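Local coordinates for benzoylformate Decarboxylase (Polynucleobacter necessarius, PDB 4K9Q), which probably decarboxylates benzoylformate to benzaldehyde and carbon dioxide, and binds thiamine diphosphate and a magnesium ion, at residues A[51-56]-A[410-415]. Numbering follows the deposited sequence.
Sequences VAIADG and LALGEE
L410 and L412 share a first torsion (chi1 -72° and -71°) that sets CG opposite the carbonyl carbon, and from this start each sends a methyl branch to helix 47-61: CD2 of L410 to G56 and CD1 of L412 to I53. The two branches serve different surfaces. L410 CD2 lies 3.4 Å from G56 O, while L410 CG stands 4.1 Å from G56 CA, so this leucine packs against bare backbone. Here the backbones of the two segments come nearest, with 4.7 Å between the CA atoms of G56 and L410. A beta carbon built on G56 would fall about 3.1 Å from L410 N, too tight for a side chain, so the absence of one at G56 is probably what lets the backbones come this close. Replacing L410 with an alanine would probably leave the G56 backbone without the apolar cover of CG and CD2 and open a gap between the helices. A second contact is made at I53, where CG2, the branch anti to the backbone N, meets L412 CD1 at 4.1 Å; the two side chains run at a slant to each other. The two segments bury only 144 Å², both sides summed, and their touching side chains are wholly apolar. I53 and A52 also touch P405, so the helix-helix contact extends beyond them, and the carboxylate of D55 is hydrogen-bonded to T90, N88, Q59 and W402, the last of them the residue just before helix 403-417. Helix 47-61 joins strands 40-43 and 66-69 of the N-terminal parallel sheet, and helix 403-417 joins strands 392-393 and 423-428 of the C-terminal one; these are matching crossovers in the two thiamine-diphosphate-binding folds, which meet here within one chain, away from the cofactor site.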
ATOM      1  N   VAL A  51      20.652   6.384  -9.664  1.00  6.92           N
ATOM      2  CA  VAL A  51      20.252   4.987  -9.547  1.00  7.65           C
ATOM      3  C   VAL A  51      20.828   4.146 -10.692  1.00 10.42           C
ATOM      4  O   VAL A  51      21.353   3.054 -10.462  1.00  9.29           O
ATOM      5  CB  VAL A  51      18.726   4.860  -9.471  1.00  7.77           C
ATOM      6  CG1 VAL A  51      18.289   3.386  -9.575  1.00  8.87           C
ATOM      7  CG2 VAL A  51      18.235   5.461  -8.155  1.00 10.29           C
ATOM      8  N   ALA A  52      20.752   4.653 -11.918  1.00  8.85           N
ATOM      9  CA  ALA A  52      21.255   3.877 -13.057  1.00  8.62           C
ATOM     10  C   ALA A  52      22.782   3.665 -13.031  1.00  8.33           C
ATOM     11  O   ALA A  52      23.273   2.604 -13.402  1.00  9.50           O
ATOM     12  CB  ALA A  52      20.800   4.502 -14.383  1.00  9.82           C
ATOM     13  N   ILE A  53      23.526   4.679 -12.607  1.00 10.19           N
ATOM     14  CA  ILE A  53      24.977   4.547 -12.432  1.00  8.83           C
ATOM     15  C   ILE A  53      25.268   3.439 -11.411  1.00 10.17           C
ATOM     16  O   ILE A  53      26.101   2.548 -11.640  1.00  9.16           O
ATOM     17  CB  ILE A  53      25.587   5.883 -11.979  1.00  7.72           C
ATOM     18  CG1 ILE A  53      25.502   6.904 -13.120  1.00  7.86           C
ATOM     19  CG2 ILE A  53      27.046   5.704 -11.549  1.00  9.10           C
ATOM     20  CD1 ILE A  53      25.868   8.330 -12.683  1.00 11.44           C
ATOM     21  N   ALA A  54      24.586   3.495 -10.274  1.00  8.65           N
ATOM     22  CA  ALA A  54      24.744   2.466  -9.253  1.00 10.18           C
ATOM     23  C   ALA A  54      24.387   1.071  -9.788  1.00  9.15           C
ATOM     24  O   ALA A  54      25.057   0.089  -9.484  1.00 10.07           O
ATOM     25  CB  ALA A  54      23.902   2.805  -8.019  1.00 10.45           C
ATOM     26  N   ASP A  55      23.330   1.000 -10.589  1.00  9.34           N
ATOM     27  CA  ASP A  55      22.866  -0.252 -11.184  1.00  7.90           C
ATOM     28  C   ASP A  55      23.979  -0.822 -12.073  1.00  9.19           C
ATOM     29  O   ASP A  55      24.413  -1.962 -11.892  1.00 11.51           O
ATOM     30  CB  ASP A  55      21.582   0.017 -11.985  1.00 10.53           C
ATOM     31  CG  ASP A  55      20.845  -1.250 -12.387  1.00 11.19           C
ATOM     32  OD1 ASP A  55      21.439  -2.341 -12.355  1.00 11.41           O
ATOM     33  OD2 ASP A  55      19.653  -1.143 -12.765  1.00 11.50           O
ATOM     34  N   GLY A  56      24.477  -0.017 -13.009  1.00  9.10           N
ATOM     35  CA  GLY A  56      25.575  -0.450 -13.864  1.00 10.45           C
ATOM     36  C   GLY A  56      26.788  -0.930 -13.071  1.00 12.09           C
ATOM     37  O   GLY A  56      27.358  -1.989 -13.366  1.00 10.80           O
ATOM     38  N   LEU A 410      28.986   1.048 -15.528  1.00  8.91           N
ATOM     39  CA  LEU A 410      29.730  -0.084 -16.082  1.00  9.98           C
ATOM     40  C   LEU A 410      31.202   0.304 -16.253  1.00 11.25           C
ATOM     41  O   LEU A 410      32.100  -0.481 -15.940  1.00 12.63           O
ATOM     42  CB  LEU A 410      29.122  -0.548 -17.422  1.00  8.67           C
ATOM     43  CG  LEU A 410      27.768  -1.270 -17.269  1.00 10.29           C
ATOM     44  CD1 LEU A 410      26.982  -1.321 -18.584  1.00 11.46           C
ATOM     45  CD2 LEU A 410      27.969  -2.674 -16.680  1.00 12.57           C
ATOM     46  N   ALA A 411      31.440   1.527 -16.707  1.00  8.84           N
ATOM     47  CA  ALA A 411      32.797   2.055 -16.835  1.00 10.75           C
ATOM     48  C   ALA A 411      33.527   2.150 -15.493  1.00 12.65           C
ATOM     49  O   ALA A 411      34.713   1.807 -15.399  1.00 11.81           O
ATOM     50  CB  ALA A 411      32.783   3.416 -17.546  1.00 11.41           C
ATOM     51  N   LEU A 412      32.841   2.626 -14.461  1.00 10.27           N
ATOM     52  CA  LEU A 412      33.412   2.647 -13.117  1.00 12.82           C
ATOM     53  C   LEU A 412      33.800   1.229 -12.697  1.00 12.40           C
ATOM     54  O   LEU A 412      34.835   1.021 -12.066  1.00 13.78           O
ATOM     55  CB  LEU A 412      32.424   3.257 -12.109  1.00 11.12           C
ATOM     56  CG  LEU A 412      32.178   4.770 -12.226  1.00 13.92           C
ATOM     57  CD1 LEU A 412      31.091   5.192 -11.256  1.00 12.64           C
ATOM     58  CD2 LEU A 412      33.463   5.575 -11.970  1.00 13.04           C
ATOM     59  N   GLY A 413      32.975   0.260 -13.081  1.00 10.65           N
ATOM     60  CA  GLY A 413      33.246  -1.146 -12.810  1.00 12.44           C
ATOM     61  C   GLY A 413      34.509  -1.650 -13.492  1.00 12.22           C
ATOM     62  O   GLY A 413      35.256  -2.445 -12.915  1.00 14.20           O
ATOM     63  N   GLU A 414      34.730  -1.222 -14.729  1.00 12.09           N
ATOM     64  CA  GLU A 414      35.948  -1.582 -15.461  1.00 11.21           C
ATOM     65  C   GLU A 414      37.185  -1.070 -14.739  1.00 13.77           C
ATOM     66  O   GLU A 414      38.237  -1.695 -14.783  1.00 15.09           O
ATOM     67  CB  GLU A 414      35.908  -1.034 -16.888  1.00 12.02           C
ATOM     68  CG  GLU A 414      34.898  -1.751 -17.775  1.00 12.36           C
ATOM     69  CD  GLU A 414      35.178  -3.246 -17.839  1.00 15.28           C
ATOM     70  OE1 GLU A 414      36.226  -3.627 -18.403  1.00 14.21           O
ATOM     71  OE2 GLU A 414      34.366  -4.041 -17.307  1.00 13.49           O
ATOM     72  N   GLU A 415      37.072   0.083 -14.090  1.00 14.19           N
ATOM     73  CA  GLU A 415      38.220   0.618 -13.367  1.00 15.49           C
ATOM     74  C   GLU A 415      38.419  -0.100 -12.036  1.00 15.57           C
ATOM     75  O   GLU A 415      39.553  -0.346 -11.620  1.00 16.38           O
ATOM     76  CB  GLU A 415      38.119   2.134 -13.197  1.00 16.87           C
ATOM     77  CG  GLU A 415      38.085   2.851 -14.547  0.73 16.04           C
ATOM     78  CD  GLU A 415      38.175   4.359 -14.442  0.27 21.53           C
ATOM     79  OE1 GLU A 415      39.093   4.859 -13.758  0.50 24.66           O
ATOM     80  OE2 GLU A 415      37.329   5.046 -15.055  0.65 22.08           O
TER